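Local coordinates for epidermin biosynthesis protein EpiD (Staphylococcus aureus, PDB 3QJG) that probably catalyses the FMN-dependent oxidative decarboxylation of the C-terminal cysteine of the epidermin precursor peptide, at residues 113-118 with 141-146. Residues are numbered along the deposited sequence; the frame is centred on the assembly and turned at random.
With FMN (flavin mononucleotide), chain M.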
loop_
_atom_site.group_PDB
_atom_site.type_symbol
_atom_site.label_atom_id
_atom_site.label_comp_id
_atom_site.label_asym_id
_atom_site.label_seq_id
_atom_site.Cartn_x
_atom_site.Cartn_y
_atom_site.Cartn_z
ATOM N N LEU A 113 -8.412 -40.100 -12.415
ATOM C CA LEU A 113 -8.076 -38.909 -13.135
ATOM C C LEU A 113 -8.174 -39.028 -14.632
ATOM O O LEU A 113 -7.638 -39.980 -15.235
ATOM C CB LEU A 113 -6.658 -38.494 -12.748
ATOM C CG LEU A 113 -6.065 -37.238 -13.408
ATOM C CD1 LEU A 113 -6.715 -36.102 -12.609
ATOM C CD2 LEU A 113 -4.535 -37.326 -13.322
ATOM N N SER A 114 -8.845 -38.037 -15.224
ATOM C CA SER A 114 -9.124 -37.966 -16.660
ATOM C C SER A 114 -8.611 -36.625 -17.122
ATOM O O SER A 114 -8.925 -35.621 -16.512
ATOM C CB SER A 114 -10.625 -37.998 -16.957
ATOM O OG SER A 114 -11.191 -39.250 -16.689
ATOM N N ILE A 115 -7.869 -36.635 -18.233
ATOM C CA ILE A 115 -7.263 -35.445 -18.809
ATOM C C ILE A 115 -7.896 -35.193 -20.188
ATOM O O ILE A 115 -8.022 -36.120 -20.991
ATOM C CB ILE A 115 -5.722 -35.628 -18.914
ATOM C CG1 ILE A 115 -5.122 -35.755 -17.497
ATOM C CG2 ILE A 115 -5.115 -34.457 -19.653
ATOM C CD1 ILE A 115 -3.614 -36.138 -17.422
ATOM N N PHE A 116 -8.366 -33.960 -20.411
ATOM C CA PHE A 116 -8.884 -33.462 -21.673
ATOM C C PHE A 116 -7.931 -32.420 -22.230
ATOM O O PHE A 116 -8.050 -31.239 -21.937
ATOM C CB PHE A 116 -10.250 -32.860 -21.449
ATOM C CG PHE A 116 -11.252 -33.838 -20.963
ATOM C CD1 PHE A 116 -12.059 -34.534 -21.853
ATOM C CD2 PHE A 116 -11.392 -34.091 -19.606
ATOM C CE1 PHE A 116 -12.998 -35.442 -21.382
ATOM C CE2 PHE A 116 -12.386 -34.979 -19.116
ATOM C CZ PHE A 116 -13.168 -35.662 -20.000
ATOM N N PRO A 117 -6.926 -32.864 -23.003
ATOM C CA PRO A 117 -5.895 -32.003 -23.509
ATOM C C PRO A 117 -6.400 -30.878 -24.405
ATOM O O PRO A 117 -7.400 -31.033 -25.163
ATOM C CB PRO A 117 -5.018 -32.931 -24.352
ATOM C CG PRO A 117 -5.440 -34.328 -24.099
ATOM C CD PRO A 117 -6.762 -34.287 -23.386
ATOM N N ASN A 118 -5.689 -29.749 -24.352
ATOM C CA ASN A 118 -6.132 -28.531 -25.022
ATOM C C ASN A 118 -4.943 -27.642 -25.299
ATOM O O ASN A 118 -4.368 -27.062 -24.388
ATOM C CB ASN A 118 -7.165 -27.829 -24.149
ATOM C CG ASN A 118 -7.963 -26.761 -24.917
ATOM O OD1 ASN A 118 -9.117 -26.993 -25.288
ATOM N ND2 ASN A 118 -7.348 -25.573 -25.136
ATOM N N VAL A 141 -3.888 -43.296 -15.965
ATOM C CA VAL A 141 -4.679 -42.058 -16.149
ATOM C C VAL A 141 -5.462 -42.161 -17.458
ATOM O O VAL A 141 -4.935 -42.547 -18.496
ATOM C CB VAL A 141 -3.751 -40.764 -16.100
ATOM C CG1 VAL A 141 -4.558 -39.473 -16.263
ATOM C CG2 VAL A 141 -2.919 -40.748 -14.814
ATOM N N SER A 142 -6.737 -41.803 -17.435
ATOM C CA SER A 142 -7.501 -41.717 -18.690
ATOM C C SER A 142 -7.221 -40.404 -19.491
ATOM O O SER A 142 -7.382 -39.304 -18.963
ATOM C CB SER A 142 -8.993 -41.803 -18.372
ATOM O OG SER A 142 -9.251 -42.875 -17.488
ATOM N N ILE A 143 -6.853 -40.527 -20.762
ATOM C CA ILE A 143 -6.598 -39.384 -21.658
ATOM C C ILE A 143 -7.678 -39.375 -22.739
ATOM O O ILE A 143 -7.839 -40.338 -23.435
ATOM C CB ILE A 143 -5.259 -39.527 -22.360
ATOM C CG1 ILE A 143 -4.178 -39.869 -21.309
ATOM C CG2 ILE A 143 -4.954 -38.282 -23.280
ATOM C CD1 ILE A 143 -4.022 -38.791 -20.176
ATOM N N TYR A 144 -8.471 -38.308 -22.800
ATOM C CA TYR A 144 -9.499 -38.181 -23.801
ATOM C C TYR A 144 -8.812 -38.224 -25.178
ATOM O O TYR A 144 -7.770 -37.600 -25.357
ATOM C CB TYR A 144 -10.318 -36.899 -23.621
ATOM C CG TYR A 144 -11.466 -36.841 -24.593
ATOM C CD1 TYR A 144 -11.354 -36.186 -25.815
ATOM C CD2 TYR A 144 -12.661 -37.466 -24.291
ATOM C CE1 TYR A 144 -12.417 -36.180 -26.725
ATOM C CE2 TYR A 144 -13.720 -37.483 -25.199
ATOM C CZ TYR A 144 -13.602 -36.850 -26.399
ATOM O OH TYR A 144 -14.693 -36.892 -27.223
ATOM N N PRO A 145 -9.373 -39.008 -26.132
ATOM C CA PRO A 145 -8.800 -39.100 -27.444
ATOM C C PRO A 145 -9.184 -37.819 -28.198
ATOM O O PRO A 145 -10.112 -37.795 -29.036
ATOM C CB PRO A 145 -9.464 -40.349 -28.019
ATOM C CG PRO A 145 -10.826 -40.298 -27.436
ATOM C CD PRO A 145 -10.563 -39.872 -26.017
ATOM N N ALA A 146 -8.457 -36.766 -27.896
ATOM C CA ALA A 146 -8.799 -35.450 -28.342
ATOM C C ALA A 146 -8.760 -35.291 -29.859
ATOM O O ALA A 146 -7.858 -35.800 -30.592
ATOM C CB ALA A 146 -7.907 -34.437 -27.703
HETATM N N1 FMN M . -1.246 -23.525 -22.980
HETATM C C2 FMN M . -1.801 -24.736 -23.304
HETATM O O2 FMN M . -1.173 -25.765 -23.082
HETATM N N3 FMN M . -3.017 -24.800 -23.905
HETATM C C4 FMN M . -3.717 -23.670 -24.194
HETATM O O4 FMN M . -4.783 -23.828 -24.741
HETATM C C4A FMN M . -3.186 -22.419 -23.892
HETATM N N5 FMN M . -3.860 -21.243 -24.155
HETATM C C5A FMN M . -3.320 -20.055 -23.778
HETATM C C6 FMN M . -3.978 -18.874 -24.092
HETATM C C7 FMN M . -3.431 -17.665 -23.713
HETATM C C7M FMN M . -4.118 -16.360 -23.993
HETATM C C8 FMN M . -2.201 -17.646 -23.043
HETATM C C8M FMN M . -1.520 -16.357 -22.652
HETATM C C9 FMN M . -1.521 -18.817 -22.778
HETATM C C9A FMN M . -2.073 -20.036 -23.142
HETATM N N10 FMN M . -1.368 -21.212 -22.891
HETATM C C10 FMN M . -1.936 -22.382 -23.260
HETATM C "C1'" FMN M . -0.026 -21.268 -22.209
HETATM C "C2'" FMN M . -0.177 -21.703 -20.754
HETATM O "O2'" FMN M . -1.168 -20.893 -20.093
HETATM C "C3'" FMN M . 1.182 -21.649 -20.158
HETATM O "O3'" FMN M . 2.068 -22.617 -20.769
HETATM C "C4'" FMN M . 1.129 -21.856 -18.645
HETATM O "O4'" FMN M . 2.440 -21.939 -18.110
HETATM C "C5'" FMN M . 0.477 -23.139 -18.248
HETATM O "O5'" FMN M . 0.306 -23.068 -16.845
HETATM P P FMN M . -0.683 -24.072 -16.072
HETATM O O1P FMN M . -0.228 -24.108 -14.646
HETATM O O2P FMN M . -0.593 -25.418 -16.714
HETATM O O3P FMN M . -2.083 -23.645 -15.922
HETATM O O HOH W 1 -8.557 -42.703 -14.895
HETATM O O HOH W 2 -12.172 -41.519 -17.838
#
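Ile115 is gripped through both its backbone N and its backbone O by the short parallel strand 142-143 and the residue after it: its N donates to Ser142 O (2.8 Å), and its O receives Tyr144 N in a nearly straight bond. Ser142 N adds a more bent bond to Leu113 O, which also accepts from a water held by Ser142 OG.

Branched aliphatic residues suit the apolar face packed against helix 127-138, where Ile115 and Val141 touch Leu136. Val141 CG1, anti to its backbone N (chi1 -179°), lies 3.6 Å from Leu113 CD2 and also meets Ile115 CD1. Ile143 runs alongside Ile115, and its CD1 reaches Ile115 CB at 3.8 Å, while its CG2 branch meets Pro117 CG.

The other side begins with the small, polar Ser114 and Ser142, whose hydroxyls share a second water, weakly for Ser142. Tyr144 CG, anti to its N (chi1 -175°), lies 3.6 Å from Phe116 CD1. The two rings, tilted 29° and slid apart, barely overlap; their flat surfaces suit packing under helix 168-174, Phe116 on Val171 and Tyr144 edge-to-face with Phe174.

Beyond Pro117, Asn118 O accepts from FMN N3 (2.7 Å), and its ND2 donates to FMN O4. Asn17 and Ala165 hold its OD1, orienting the amide. Parallel pairing ties strand 142-143 to the strand carrying Asn118 in this Rossmann-like flavoprotein sheet, and the paired donor and acceptor read the flavin's N3-H and C4 carbonyl.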